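Local coordinates for protein PKS (Streptomyces sp. CNQ431, PDB 5YDA) that is the acyltransferase domain of the SpnD polyketide synthase, a broadly selective enzyme that probably loads acyl extender units onto a carrier protein in splenocin biosynthesis, at residues A171-F176 / V221-I226; V212-E217 / T315-P320. All coordinates share one frame; numbering follows the deposited sequence.

Contact 1 (A171-F176 / V221-I226); sequences AFMALF and VVAERI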
loop_
_atom_site.group_PDB
_atom_site.type_symbol
_atom_site.label_atom_id
_atom_site.label_comp_id
_atom_site.label_asym_id
_atom_site.label_seq_id
_atom_site.Cartn_x
_atom_site.Cartn_y
_atom_site.Cartn_z
ATOM N N ALA A 171 -9.508 -1.789 14.380
ATOM C CA ALA A 171 -9.713 -1.576 12.952
ATOM C C ALA A 171 -8.439 -1.060 12.300
ATOM O O ALA A 171 -8.075 -1.490 11.199
ATOM C CB ALA A 171 -10.877 -0.601 12.707
ATOM N N PHE A 172 -7.738 -0.140 12.967
ATOM C CA PHE A 172 -6.547 0.412 12.346
ATOM C C PHE A 172 -5.365 -0.531 12.487
ATOM O O PHE A 172 -4.552 -0.633 11.561
ATOM C CB PHE A 172 -6.239 1.790 12.927
ATOM C CG PHE A 172 -7.210 2.841 12.494
ATOM C CD1 PHE A 172 -7.276 3.230 11.158
ATOM C CD2 PHE A 172 -8.078 3.425 13.407
ATOM C CE1 PHE A 172 -8.183 4.194 10.741
ATOM C CE2 PHE A 172 -8.986 4.390 13.005
ATOM C CZ PHE A 172 -9.040 4.779 11.670
ATOM N N MET A 173 -5.267 -1.252 13.619
ATOM C CA MET A 173 -4.216 -2.262 13.745
ATOM C C MET A 173 -4.408 -3.371 12.723
ATOM O O MET A 173 -3.421 -3.891 12.181
ATOM C CB MET A 173 -4.179 -2.827 15.165
ATOM C CG MET A 173 -3.695 -1.807 16.224
ATOM S SD MET A 173 -2.087 -1.061 15.813
ATOM C CE MET A 173 -1.052 -2.534 15.676
ATOM N N ALA A 174 -5.668 -3.720 12.414
ATOM C CA ALA A 174 -5.910 -4.631 11.299
ATOM C C ALA A 174 -5.229 -4.124 10.034
ATOM O O ALA A 174 -4.600 -4.900 9.296
ATOM C CB ALA A 174 -7.418 -4.804 11.065
ATOM N N LEU A 175 -5.326 -2.816 9.768
ATOM C CA LEU A 175 -4.710 -2.282 8.552
ATOM C C LEU A 175 -3.195 -2.358 8.640
ATOM O O LEU A 175 -2.531 -2.758 7.673
ATOM C CB LEU A 175 -5.162 -0.835 8.300
ATOM C CG LEU A 175 -4.487 -0.167 7.096
ATOM C CD1 LEU A 175 -4.930 -0.816 5.784
ATOM C CD2 LEU A 175 -4.794 1.312 7.072
ATOM N N PHE A 176 -2.634 -1.996 9.804
ATOM C CA PHE A 176 -1.184 -2.034 9.964
ATOM C C PHE A 176 -0.636 -3.433 9.707
ATOM O O PHE A 176 0.327 -3.601 8.953
ATOM C CB PHE A 176 -0.811 -1.549 11.363
ATOM C CG PHE A 176 0.658 -1.614 11.658
ATOM C CD1 PHE A 176 1.529 -0.674 11.117
ATOM C CD2 PHE A 176 1.172 -2.617 12.472
ATOM C CE1 PHE A 176 2.889 -0.739 11.389
ATOM C CE2 PHE A 176 2.521 -2.685 12.746
ATOM C CZ PHE A 176 3.386 -1.742 12.205
ATOM N N VAL A 221 3.164 0.028 20.258
ATOM C CA VAL A 221 3.341 1.480 20.213
ATOM C C VAL A 221 2.380 2.105 19.208
ATOM O O VAL A 221 1.717 3.112 19.496
ATOM C CB VAL A 221 4.800 1.835 19.878
ATOM C CG1 VAL A 221 4.926 3.332 19.607
ATOM C CG2 VAL A 221 5.726 1.417 21.018
ATOM N N VAL A 222 2.300 1.523 18.008
ATOM C CA VAL A 222 1.297 1.958 17.034
ATOM C C VAL A 222 -0.103 1.879 17.637
ATOM O O VAL A 222 -0.924 2.784 17.448
ATOM C CB VAL A 222 1.415 1.115 15.748
ATOM C CG1 VAL A 222 0.253 1.416 14.796
ATOM C CG2 VAL A 222 2.763 1.375 15.077
ATOM N N ALA A 223 -0.391 0.817 18.399
ATOM C CA ALA A 223 -1.703 0.710 19.030
ATOM C C ALA A 223 -1.965 1.878 19.977
ATOM O O ALA A 223 -3.054 2.458 19.964
ATOM C CB ALA A 223 -1.840 -0.621 19.768
ATOM N N GLU A 224 -0.981 2.237 20.817
ATOM C CA GLU A 224 -1.202 3.358 21.729
ATOM C C GLU A 224 -1.191 4.693 20.985
ATOM O O GLU A 224 -1.844 5.649 21.417
ATOM C CB GLU A 224 -0.151 3.374 22.857
ATOM C CG GLU A 224 -0.012 2.059 23.666
ATOM C CD GLU A 224 -1.321 1.574 24.335
ATOM O OE1 GLU A 224 -1.393 0.370 24.712
ATOM O OE2 GLU A 224 -2.262 2.386 24.501
ATOM N N ARG A 225 -0.452 4.790 19.881
ATOM C CA ARG A 225 -0.527 5.996 19.067
ATOM C C ARG A 225 -1.962 6.235 18.608
ATOM O O ARG A 225 -2.494 7.344 18.732
ATOM C CB ARG A 225 0.422 5.872 17.876
ATOM C CG ARG A 225 0.390 7.057 16.955
ATOM C CD ARG A 225 1.346 6.833 15.799
ATOM N NE ARG A 225 1.385 7.966 14.891
ATOM C CZ ARG A 225 0.579 8.118 13.843
ATOM N NH1 ARG A 225 -0.328 7.198 13.565
ATOM N NH2 ARG A 225 0.695 9.194 13.065
ATOM N N ILE A 226 -2.621 5.173 18.142
ATOM C CA ILE A 226 -4.001 5.265 17.674
ATOM C C ILE A 226 -4.926 5.701 18.801
ATOM O O ILE A 226 -5.764 6.592 18.622
ATOM C CB ILE A 226 -4.428 3.918 17.067
ATOM C CG1 ILE A 226 -3.638 3.657 15.779
ATOM C CG2 ILE A 226 -5.935 3.855 16.874
ATOM C CD1 ILE A 226 -3.585 2.198 15.378
#
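Met173 lays its sulfur against methyl groups of three residues on the facing helix: SD lies 3.6 Å from Val222 CG1 and equally 3.6 Å from Ile226 CD1, with the methyl of Ala223 behind, its CB 4.0 Å from SD. The bend at chi2 (-54°) swings SD toward the facing helix, although the CB does not point there; chi3 (-58°) then sets the methyl CE. Ile226 CD1 is shared, since it also meets Phe172 CB at 3.6 Å; its CG2 approaches the Phe172 ring near CD2. At the other end Val222 CG2 sits over one face of the Phe176 ring, off centre, with Phe176 CE1 as its nearest atom at 4.3 Å. Helices 169-188 and 215-231 run roughly antiparallel here, their local axes 10.0 Å apart at an angle of 142°. Outside the pair, Phe176 also packs on Thr205 and Val222 on Leu201 and Tyr204, so helix 201-210, which follows the probable nucleophile elbow around Ser200, closes one side. No hydrogen bond joins the two segments: this part of the acyltransferase core is held by dispersion and the exclusion of water, with a polarisable sulfur filling the middle.

Contact 2 (V212-E217 / T315-P320); sequences VMEIDE and TLTLRP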
loop_
_atom_site.group_PDB
_atom_site.type_symbol
_atom_site.label_atom_id
_atom_site.label_comp_id
_atom_site.label_asym_id
_atom_site.label_seq_id
_atom_site.Cartn_x
_atom_site.Cartn_y
_atom_site.Cartn_z
ATOM N N VAL A 212 14.139 0.043 10.628
ATOM C CA VAL A 212 14.214 1.102 11.629
ATOM C C VAL A 212 13.620 0.638 12.948
ATOM O O VAL A 212 14.156 0.929 14.025
ATOM C CB VAL A 212 13.513 2.366 11.107
ATOM C CG1 VAL A 212 13.465 3.437 12.180
ATOM C CG2 VAL A 212 14.236 2.861 9.875
ATOM N N MET A 213 12.498 -0.074 12.888
ATOM C CA MET A 213 11.821 -0.597 14.062
ATOM C C MET A 213 11.707 -2.106 13.940
ATOM O O MET A 213 11.692 -2.654 12.836
ATOM C CB MET A 213 10.404 -0.018 14.222
ATOM C CG MET A 213 10.322 1.435 14.565
ATOM S SD MET A 213 8.620 2.029 14.366
ATOM C CE MET A 213 8.979 3.774 14.426
ATOM N N GLU A 214 11.587 -2.767 15.083
ATOM C CA GLU A 214 11.257 -4.184 15.121
ATOM C C GLU A 214 9.745 -4.321 15.206
ATOM O O GLU A 214 9.105 -3.644 16.023
ATOM C CB GLU A 214 11.929 -4.871 16.311
ATOM C CG GLU A 214 13.441 -4.691 16.332
ATOM C CD GLU A 214 14.101 -5.247 17.596
ATOM O OE1 GLU A 214 13.428 -5.963 18.371
ATOM O OE2 GLU A 214 15.301 -4.960 17.809
ATOM N N ILE A 215 9.180 -5.197 14.367
ATOM C CA ILE A 215 7.726 -5.298 14.272
ATOM C C ILE A 215 7.123 -5.594 15.641
ATOM O O ILE A 215 6.128 -4.970 16.041
ATOM C CB ILE A 215 7.316 -6.343 13.205
ATOM C CG1 ILE A 215 5.796 -6.455 13.104
ATOM C CG2 ILE A 215 7.910 -7.728 13.486
ATOM C CD1 ILE A 215 5.099 -5.158 12.728
ATOM N N ASP A 216 7.746 -6.499 16.414
ATOM C CA ASP A 216 7.181 -6.866 17.714
ATOM C C ASP A 216 7.162 -5.695 18.690
ATOM O O ASP A 216 6.255 -5.601 19.524
ATOM C CB ASP A 216 7.965 -8.028 18.336
ATOM C CG ASP A 216 7.697 -9.354 17.653
ATOM O OD1 ASP A 216 7.011 -9.382 16.603
ATOM O OD2 ASP A 216 8.185 -10.379 18.162
ATOM N N GLU A 217 8.162 -4.816 18.631
ATOM C CA GLU A 217 8.141 -3.641 19.494
ATOM C C GLU A 217 7.208 -2.560 18.958
ATOM O O GLU A 217 6.590 -1.842 19.751
ATOM C CB GLU A 217 9.548 -3.051 19.650
ATOM C CG GLU A 217 10.602 -3.998 20.208
ATOM C CD GLU A 217 11.942 -3.294 20.426
ATOM O OE1 GLU A 217 12.678 -3.690 21.363
ATOM O OE2 GLU A 217 12.254 -2.336 19.664
ATOM N N THR A 315 10.256 3.227 24.128
ATOM C CA THR A 315 10.398 1.786 24.300
ATOM C C THR A 315 10.980 1.079 23.080
ATOM O O THR A 315 11.253 -0.121 23.163
ATOM C CB THR A 315 9.046 1.138 24.638
ATOM O OG1 THR A 315 8.226 1.094 23.466
ATOM C CG2 THR A 315 8.328 1.918 25.715
ATOM N N LEU A 316 11.198 1.775 21.968
ATOM C CA LEU A 316 11.620 1.136 20.724
ATOM C C LEU A 316 13.135 1.154 20.552
ATOM O O LEU A 316 13.792 2.155 20.843
ATOM C CB LEU A 316 10.993 1.836 19.518
ATOM C CG LEU A 316 9.481 2.044 19.468
ATOM C CD1 LEU A 316 9.157 2.934 18.277
ATOM C CD2 LEU A 316 8.789 0.695 19.350
ATOM N N THR A 317 13.671 0.069 20.005
ATOM C CA THR A 317 15.062 0.023 19.559
ATOM C C THR A 317 15.142 0.525 18.118
ATOM O O THR A 317 14.918 -0.232 17.167
ATOM C CB THR A 317 15.609 -1.396 19.681
ATOM O OG1 THR A 317 15.549 -1.807 21.053
ATOM C CG2 THR A 317 17.053 -1.454 19.193
ATOM N N LEU A 318 15.481 1.800 17.946
ATOM C CA LEU A 318 15.560 2.399 16.620
ATOM C C LEU A 318 16.935 2.181 15.997
ATOM O O LEU A 318 17.963 2.352 16.654
ATOM C CB LEU A 318 15.252 3.891 16.697
ATOM C CG LEU A 318 13.907 4.249 17.319
ATOM C CD1 LEU A 318 13.805 5.757 17.485
ATOM C CD2 LEU A 318 12.755 3.710 16.455
ATOM N N ARG A 319 16.946 1.807 14.727
ATOM C CA ARG A 319 18.158 1.556 13.964
ATOM C C ARG A 319 18.101 2.350 12.668
ATOM O O ARG A 319 17.017 2.724 12.209
ATOM C CB ARG A 319 18.330 0.060 13.647
ATOM C CG ARG A 319 18.641 -0.832 14.852
ATOM C CD ARG A 319 18.693 -2.303 14.421
ATOM N NE ARG A 319 19.099 -3.222 15.486
ATOM C CZ ARG A 319 18.261 -3.810 16.340
ATOM N NH1 ARG A 319 16.953 -3.565 16.279
ATOM N NH2 ARG A 319 18.731 -4.641 17.264
ATOM N N PRO A 320 19.258 2.643 12.068
ATOM C CA PRO A 320 19.234 3.317 10.767
ATOM C C PRO A 320 18.564 2.447 9.738
ATOM O O PRO A 320 18.616 1.202 9.814
ATOM C CB PRO A 320 20.731 3.515 10.451
ATOM C CG PRO A 320 21.464 3.253 11.719
ATOM C CD PRO A 320 20.617 2.379 12.566
HETATM O O HOH W 1 11.871 -1.185 17.329
HETATM O O HOH W 2 7.351 -1.620 22.504
#
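The turn leading from helix 201-210 into helix 215-231 is lined by the irregular strand-like loop 315-320, and both backbone and side chains join them. At one end Arg319 N donates to Val212 O over 3.0 Å. Two CA-H...O contacts flank this bond, Leu318 CA to Val212 O and Val212 CA to Arg319 O, while both methyls of Val212 rest near Arg319 O. Further along, Glu217 reaches back from the first turn of its helix with an extended chain: OE2 takes the N-H of Thr317 at 2.8 Å, nearly straight (173°), on its syn side but 23° out of the carboxylate plane. OE1 of the same group receives only a weak bond from Thr317 OG1. Water 1 donates hydrogen bonds to Glu217 OE2 and Thr317 O and accepts one from Glu214 N, the N-cap residue's amide. Glu214 meets Arg319 in a salt bridge, OE2 to NH1 at 2.6 Å; the carboxylate uses its anti lone pair and lies within 24° of the guanidinium plane, whose one face carries Thr317 CG2. On the inner side Met213 CG lies alongside Leu318 CD2 at 3.8 Å, and its CE meets Leu316 CD1 at 3.9 Å. The other Leu316 methyl, CD2, sits against Glu217 O and CB. Water 2 links Glu217 O to Thr315 OG1, which is also bonded to His312 O. Two acidic groups and an apolar strip of Met213, Leu316 and Leu318 thus share the work: the Thr317 N-H and a water, both at OE2, would limit the rotation of the Glu217 carboxylate and probably favour its ionised form, while the salt bridge to the exposed Arg319 joins the turn to the loop at the surface.

Overall arrangement
From the N terminus, the chain first passes through 171-176 on helix 169-188, then strand 195-198 and helix 201-210, before 212-217 starts helix 215-231. Contact 1 closes when that helix reaches 221-226, a loop of 44 intervening residues. Contact 2 closes much later, after the four-stranded antiparallel sheet and helix 306-313, when 315-320 returns to 212-217. The two contacts cross rather than nest, because 212-217 falls inside the first loop and 315-320 outside it. Helix 215-231 serves both, and they touch through Val221 against Thr315 and Leu316, and Phe176 against Ile215. Together they join a buried helix pair to the loop leading toward strand 325-327 of the mixed sheet.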